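Local atomic coordinates of Serine/threonine-protein kinase Tel1 (Chaetomium thermophilum, PDB entry 6SKY), a protein that phosphorylates serine and threonine residues of other proteins using ATP and probably acts as a DNA damage sensor that activates checkpoint signalling. Residues Trp2402-Lys2416 against Arg2437-Leu2449. Residues are numbered along the deposited sequence; the frame is centred on the assembly and turned at random.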
loop_
_atom_site.group_PDB
_atom_site.type_symbol
_atom_site.label_atom_id
_atom_site.label_comp_id
_atom_site.label_asym_id
_atom_site.label_seq_id
_atom_site.Cartn_x
_atom_site.Cartn_y
_atom_site.Cartn_z
ATOM N N TRP A 2402 -36.070 8.032 -7.135
ATOM C CA TRP A 2402 -37.474 8.403 -7.228
ATOM C C TRP A 2402 -38.187 7.618 -8.308
ATOM O O TRP A 2402 -39.355 7.264 -8.147
ATOM C CB TRP A 2402 -37.608 9.892 -7.504
ATOM C CG TRP A 2402 -39.011 10.372 -7.562
ATOM C CD1 TRP A 2402 -40.060 9.909 -6.841
ATOM C CD2 TRP A 2402 -39.521 11.417 -8.384
ATOM N NE1 TRP A 2402 -41.194 10.601 -7.158
ATOM C CE2 TRP A 2402 -40.887 11.535 -8.109
ATOM C CE3 TRP A 2402 -38.950 12.269 -9.330
ATOM C CZ2 TRP A 2402 -41.692 12.465 -8.741
ATOM C CZ3 TRP A 2402 -39.750 13.190 -9.953
ATOM C CH2 TRP A 2402 -41.104 13.282 -9.658
ATOM N N LEU A 2403 -37.517 7.348 -9.427
ATOM C CA LEU A 2403 -38.168 6.591 -10.484
ATOM C C LEU A 2403 -38.320 5.128 -10.110
ATOM O O LEU A 2403 -39.237 4.465 -10.598
ATOM C CB LEU A 2403 -37.397 6.730 -11.792
ATOM C CG LEU A 2403 -37.350 8.121 -12.423
ATOM C CD1 LEU A 2403 -36.824 8.049 -13.833
ATOM C CD2 LEU A 2403 -38.704 8.776 -12.398
ATOM N N GLU A 2404 -37.446 4.600 -9.252
ATOM C CA GLU A 2404 -37.658 3.238 -8.768
ATOM C C GLU A 2404 -38.906 3.142 -7.905
ATOM O O GLU A 2404 -39.612 2.129 -7.937
ATOM C CB GLU A 2404 -36.445 2.754 -7.987
ATOM C CG GLU A 2404 -35.272 2.376 -8.852
ATOM C CD GLU A 2404 -34.031 2.050 -8.044
ATOM O OE1 GLU A 2404 -34.142 1.926 -6.807
ATOM O OE2 GLU A 2404 -32.943 1.928 -8.645
ATOM N N LYS A 2405 -39.197 4.181 -7.132
ATOM C CA LYS A 2405 -40.288 4.193 -6.167
ATOM C C LYS A 2405 -41.469 5.021 -6.653
ATOM O O LYS A 2405 -42.109 5.721 -5.875
ATOM C CB LYS A 2405 -39.813 4.731 -4.826
ATOM C CG LYS A 2405 -38.554 4.099 -4.331
ATOM C CD LYS A 2405 -38.794 2.669 -3.967
ATOM C CE LYS A 2405 -37.579 2.074 -3.319
ATOM N NZ LYS A 2405 -37.929 0.808 -2.641
ATOM N N SER A 2406 -41.768 4.966 -7.945
ATOM C CA SER A 2406 -42.863 5.769 -8.465
ATOM C C SER A 2406 -44.218 5.314 -7.947
ATOM O O SER A 2406 -45.188 6.071 -8.037
ATOM C CB SER A 2406 -42.847 5.747 -9.990
ATOM O OG SER A 2406 -42.609 4.445 -10.482
ATOM N N GLU A 2407 -44.311 4.102 -7.401
ATOM C CA GLU A 2407 -45.582 3.609 -6.885
ATOM C C GLU A 2407 -45.766 3.902 -5.406
ATOM O O GLU A 2407 -46.872 4.236 -4.976
ATOM C CB GLU A 2407 -45.704 2.105 -7.123
ATOM C CG GLU A 2407 -46.243 1.745 -8.488
ATOM C CD GLU A 2407 -45.184 1.790 -9.555
ATOM O OE1 GLU A 2407 -43.991 1.721 -9.201
ATOM O OE2 GLU A 2407 -45.541 1.891 -10.745
ATOM N N GLU A 2408 -44.702 3.786 -4.620
ATOM C CA GLU A 2408 -44.789 3.969 -3.180
ATOM C C GLU A 2408 -45.181 5.396 -2.840
ATOM O O GLU A 2408 -44.376 6.315 -2.993
ATOM C CB GLU A 2408 -43.456 3.606 -2.536
ATOM C CG GLU A 2408 -42.837 2.356 -3.123
ATOM C CD GLU A 2408 -41.792 1.751 -2.223
ATOM O OE1 GLU A 2408 -41.512 2.340 -1.161
ATOM O OE2 GLU A 2408 -41.254 0.681 -2.569
ATOM N N GLU A 2409 -46.410 5.589 -2.362
ATOM C CA GLU A 2409 -46.950 6.933 -2.207
ATOM C C GLU A 2409 -46.218 7.750 -1.153
ATOM O O GLU A 2409 -46.344 8.978 -1.143
ATOM C CB GLU A 2409 -48.436 6.861 -1.868
ATOM C CG GLU A 2409 -49.253 7.997 -2.456
ATOM C CD GLU A 2409 -49.193 8.044 -3.976
ATOM O OE1 GLU A 2409 -48.993 6.984 -4.604
ATOM O OE2 GLU A 2409 -49.345 9.144 -4.544
ATOM N N VAL A 2410 -45.452 7.103 -0.277
ATOM C CA VAL A 2410 -44.674 7.834 0.714
ATOM C C VAL A 2410 -43.570 8.642 0.039
ATOM O O VAL A 2410 -43.339 9.817 0.372
ATOM C CB VAL A 2410 -44.125 6.843 1.753
ATOM C CG1 VAL A 2410 -42.693 7.155 2.104
ATOM C CG2 VAL A 2410 -45.001 6.852 2.989
ATOM N N ALA A 2411 -42.885 8.032 -0.928
ATOM C CA ALA A 2411 -41.877 8.752 -1.691
ATOM C C ALA A 2411 -42.493 9.931 -2.420
ATOM O O ALA A 2411 -41.912 11.020 -2.459
ATOM C CB ALA A 2411 -41.197 7.811 -2.677
ATOM N N ASN A 2412 -43.678 9.741 -2.988
ATOM C CA ASN A 2412 -44.307 10.825 -3.721
ATOM C C ASN A 2412 -44.761 11.941 -2.798
ATOM O O ASN A 2412 -44.719 13.106 -3.188
ATOM C CB ASN A 2412 -45.465 10.291 -4.548
ATOM C CG ASN A 2412 -45.008 9.324 -5.605
ATOM O OD1 ASN A 2412 -43.938 9.485 -6.176
ATOM N ND2 ASN A 2412 -45.807 8.305 -5.864
ATOM N N GLU A 2413 -45.159 11.628 -1.565
ATOM C CA GLU A 2413 -45.501 12.703 -0.639
ATOM C C GLU A 2413 -44.274 13.516 -0.254
ATOM O O GLU A 2413 -44.326 14.753 -0.222
ATOM C CB GLU A 2413 -46.175 12.144 0.608
ATOM C CG GLU A 2413 -47.501 11.474 0.340
ATOM C CD GLU A 2413 -48.463 12.354 -0.431
ATOM O OE1 GLU A 2413 -48.462 13.583 -0.211
ATOM O OE2 GLU A 2413 -49.221 11.813 -1.260
ATOM N N VAL A 2414 -43.155 12.846 0.030
ATOM C CA VAL A 2414 -41.945 13.588 0.377
ATOM C C VAL A 2414 -41.487 14.450 -0.794
ATOM O O VAL A 2414 -41.100 15.617 -0.621
ATOM C CB VAL A 2414 -40.838 12.627 0.832
ATOM C CG1 VAL A 2414 -39.598 13.397 1.173
ATOM C CG2 VAL A 2414 -41.300 11.844 2.017
ATOM N N VAL A 2415 -41.522 13.892 -2.003
ATOM C CA VAL A 2415 -41.103 14.649 -3.175
ATOM C C VAL A 2415 -42.026 15.829 -3.403
ATOM O O VAL A 2415 -41.574 16.937 -3.699
ATOM C CB VAL A 2415 -41.046 13.736 -4.407
ATOM C CG1 VAL A 2415 -40.852 14.563 -5.639
ATOM C CG2 VAL A 2415 -39.925 12.751 -4.263
ATOM N N LYS A 2416 -43.334 15.616 -3.275
ATOM C CA LYS A 2416 -44.276 16.715 -3.415
ATOM C C LYS A 2416 -43.959 17.825 -2.438
ATOM O O LYS A 2416 -44.059 19.009 -2.774
ATOM C CB LYS A 2416 -45.698 16.219 -3.193
ATOM C CG LYS A 2416 -46.701 17.340 -3.104
ATOM C CD LYS A 2416 -48.069 16.833 -2.735
ATOM C CE LYS A 2416 -49.036 17.982 -2.583
ATOM N NZ LYS A 2416 -50.392 17.506 -2.230
ATOM N N ARG A 2437 -40.511 9.212 -19.266
ATOM C CA ARG A 2437 -41.437 8.635 -18.308
ATOM C C ARG A 2437 -42.761 9.377 -18.261
ATOM O O ARG A 2437 -43.586 9.093 -17.394
ATOM C CB ARG A 2437 -40.812 8.617 -16.917
ATOM C CG ARG A 2437 -39.546 7.822 -16.823
ATOM C CD ARG A 2437 -39.840 6.349 -16.883
ATOM N NE ARG A 2437 -40.823 5.969 -15.878
ATOM C CZ ARG A 2437 -40.540 5.308 -14.765
ATOM N NH1 ARG A 2437 -39.298 4.934 -14.509
ATOM N NH2 ARG A 2437 -41.503 5.013 -13.912
ATOM N N LEU A 2438 -42.976 10.323 -19.163
ATOM C CA LEU A 2438 -44.211 11.087 -19.163
ATOM C C LEU A 2438 -45.373 10.217 -19.601
ATOM O O LEU A 2438 -45.268 9.459 -20.564
ATOM C CB LEU A 2438 -44.095 12.286 -20.092
ATOM C CG LEU A 2438 -43.188 13.412 -19.644
ATOM C CD1 LEU A 2438 -43.148 14.478 -20.693
ATOM C CD2 LEU A 2438 -43.708 13.970 -18.357
ATOM N N GLN A 2439 -46.483 10.330 -18.881
ATOM C CA GLN A 2439 -47.726 9.670 -19.239
ATOM C C GLN A 2439 -48.870 10.474 -18.656
ATOM O O GLN A 2439 -48.680 11.286 -17.751
ATOM C CB GLN A 2439 -47.766 8.230 -18.741
ATOM C CG GLN A 2439 -47.114 7.261 -19.683
ATOM C CD GLN A 2439 -47.076 5.875 -19.138
ATOM O OE1 GLN A 2439 -47.566 5.619 -18.043
ATOM N NE2 GLN A 2439 -46.492 4.961 -19.892
ATOM N N ASP A 2440 -50.059 10.260 -19.188
ATOM C CA ASP A 2440 -51.249 10.937 -18.689
ATOM C C ASP A 2440 -52.058 9.903 -17.914
ATOM O O ASP A 2440 -52.892 9.192 -18.473
ATOM C CB ASP A 2440 -52.045 11.565 -19.815
ATOM C CG ASP A 2440 -52.170 10.661 -21.001
ATOM O OD1 ASP A 2440 -51.310 9.773 -21.156
ATOM O OD2 ASP A 2440 -53.126 10.834 -21.782
ATOM N N HIS A 2441 -51.795 9.824 -16.612
ATOM C CA HIS A 2441 -52.411 8.825 -15.762
ATOM C C HIS A 2441 -53.120 9.394 -14.548
ATOM O O HIS A 2441 -53.784 8.630 -13.840
ATOM C CB HIS A 2441 -51.365 7.809 -15.287
ATOM C CG HIS A 2441 -51.049 6.759 -16.300
ATOM N ND1 HIS A 2441 -51.692 6.685 -17.515
ATOM C CD2 HIS A 2441 -50.163 5.738 -16.280
ATOM C CE1 HIS A 2441 -51.216 5.663 -18.201
ATOM N NE2 HIS A 2441 -50.287 5.071 -17.475
ATOM N N ASN A 2442 -53.002 10.690 -14.279
ATOM C CA ASN A 2442 -53.640 11.366 -13.155
ATOM C C ASN A 2442 -53.117 10.898 -11.803
ATOM O O ASN A 2442 -53.704 11.236 -10.771
ATOM C CB ASN A 2442 -55.163 11.212 -13.190
ATOM C CG ASN A 2442 -55.876 12.433 -12.676
ATOM O OD1 ASN A 2442 -55.446 13.558 -12.915
ATOM N ND2 ASN A 2442 -56.969 12.221 -11.959
ATOM N N THR A 2443 -52.032 10.131 -11.777
ATOM C CA THR A 2443 -51.392 9.769 -10.526
ATOM C C THR A 2443 -50.665 10.978 -9.948
ATOM O O THR A 2443 -50.533 12.018 -10.591
ATOM C CB THR A 2443 -50.413 8.622 -10.744
ATOM O OG1 THR A 2443 -50.851 7.834 -11.853
ATOM C CG2 THR A 2443 -50.351 7.742 -9.517
ATOM N N LEU A 2444 -50.192 10.841 -8.709
ATOM C CA LEU A 2444 -49.397 11.913 -8.125
ATOM C C LEU A 2444 -48.011 11.965 -8.747
ATOM O O LEU A 2444 -47.461 13.050 -8.964
ATOM C CB LEU A 2444 -49.303 11.742 -6.613
ATOM C CG LEU A 2444 -48.509 12.818 -5.875
ATOM C CD1 LEU A 2444 -49.039 14.193 -6.199
ATOM C CD2 LEU A 2444 -48.558 12.580 -4.396
ATOM N N PHE A 2445 -47.436 10.804 -9.047
ATOM C CA PHE A 2445 -46.139 10.777 -9.705
ATOM C C PHE A 2445 -46.172 11.551 -11.010
ATOM O O PHE A 2445 -45.243 12.299 -11.318
ATOM C CB PHE A 2445 -45.705 9.340 -9.953
ATOM C CG PHE A 2445 -44.435 9.221 -10.730
ATOM C CD1 PHE A 2445 -44.457 8.933 -12.070
ATOM C CD2 PHE A 2445 -43.220 9.390 -10.118
ATOM C CE1 PHE A 2445 -43.298 8.824 -12.779
ATOM C CE2 PHE A 2445 -42.064 9.277 -10.831
ATOM C CZ PHE A 2445 -42.106 8.998 -12.158
ATOM N N GLN A 2446 -47.245 11.406 -11.782
ATOM C CA GLN A 2446 -47.309 12.118 -13.049
ATOM C C GLN A 2446 -47.594 13.597 -12.851
ATOM O O GLN A 2446 -47.092 14.424 -13.612
ATOM C CB GLN A 2446 -48.352 11.489 -13.962
ATOM C CG GLN A 2446 -48.040 10.069 -14.344
ATOM C CD GLN A 2446 -46.755 9.944 -15.121
ATOM O OE1 GLN A 2446 -46.107 8.905 -15.099
ATOM N NE2 GLN A 2446 -46.387 10.997 -15.829
ATOM N N LYS A 2447 -48.365 13.959 -11.834
ATOM C CA LYS A 2447 -48.604 15.375 -11.597
ATOM C C LYS A 2447 -47.349 16.083 -11.119
ATOM O O LYS A 2447 -47.218 17.294 -11.307
ATOM C CB LYS A 2447 -49.735 15.558 -10.594
ATOM C CG LYS A 2447 -51.074 15.143 -11.139
ATOM C CD LYS A 2447 -52.180 15.420 -10.154
ATOM C CE LYS A 2447 -53.537 15.279 -10.814
ATOM N NZ LYS A 2447 -54.633 15.721 -9.914
ATOM N N LEU A 2448 -46.421 15.353 -10.504
ATOM C CA LEU A 2448 -45.143 15.950 -10.135
ATOM C C LEU A 2448 -44.176 15.959 -11.307
ATOM O O LEU A 2448 -43.459 16.942 -11.518
ATOM C CB LEU A 2448 -44.529 15.198 -8.960
ATOM C CG LEU A 2448 -45.304 15.180 -7.651
ATOM C CD1 LEU A 2448 -44.717 14.151 -6.733
ATOM C CD2 LEU A 2448 -45.254 16.531 -7.014
ATOM N N LEU A 2449 -44.160 14.884 -12.092
ATOM C CA LEU A 2449 -43.221 14.785 -13.199
ATOM C C LEU A 2449 -43.551 15.776 -14.303
ATOM O O LEU A 2449 -42.650 16.399 -14.874
ATOM C CB LEU A 2449 -43.218 13.361 -13.734
ATOM C CG LEU A 2449 -42.136 13.014 -14.738
ATOM C CD1 LEU A 2449 -40.800 13.377 -14.177
ATOM C CD2 LEU A 2449 -42.188 11.555 -15.033
#
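Phe2445 points the edge of its ring at a face of the Trp2402 indole, a T-shaped pair with planes at 60° and the phenyl centroid 5.0 Å from that of the six-membered indole ring. The pair ties two successive helices of the FAT alpha-solenoid, 2394-2404 and 2409-2418, to the start of helix 2444-2459. Val2415 CG1 lies against the opposite indole face, toward its rim. The phenyl ring has a CH-pi partner: Ser2406 CB stands almost squarely above its centre, while Leu2403 CD2 meets its edge at CZ.

Leu2448 enters as a knob into the hole formed by Trp2402, Asn2412, Val2415 and Lys2416. Its CB lies by the indole edge, 3.9 Å from Trp2402 CZ2, and its CD2 reaches Lys2416 CA. Nearer the surface, Leu2444 CD2 rests against Asn2412 CB and the carboxylates of Glu2409 and Glu2413. At the other end, Leu2403 lies over one face of the Arg2437 guanidinium, its CB 3.8 Å from NH1; the arginine chain, bent at chi2 (-73°) and chi3, brings NH2 to 3.6 Å from Ser2406 OG. His2844 and Thr2846 pack on this end.

No hydrogen bond spans the two segments; the polar links that steady this interface lie within 2402-2416. Putting a leucine in place of Trp2402 takes away the face that Phe2445 meets and would probably open a gap beside Leu2448 and leave Asn2412 OD1 without its donor. That amide is held at both ends: ND2 gives a nearly straight bond (174°) to Ser2406 O, and OD1 accepts Trp2402 NE1 at 3.1 Å, in the indole plane.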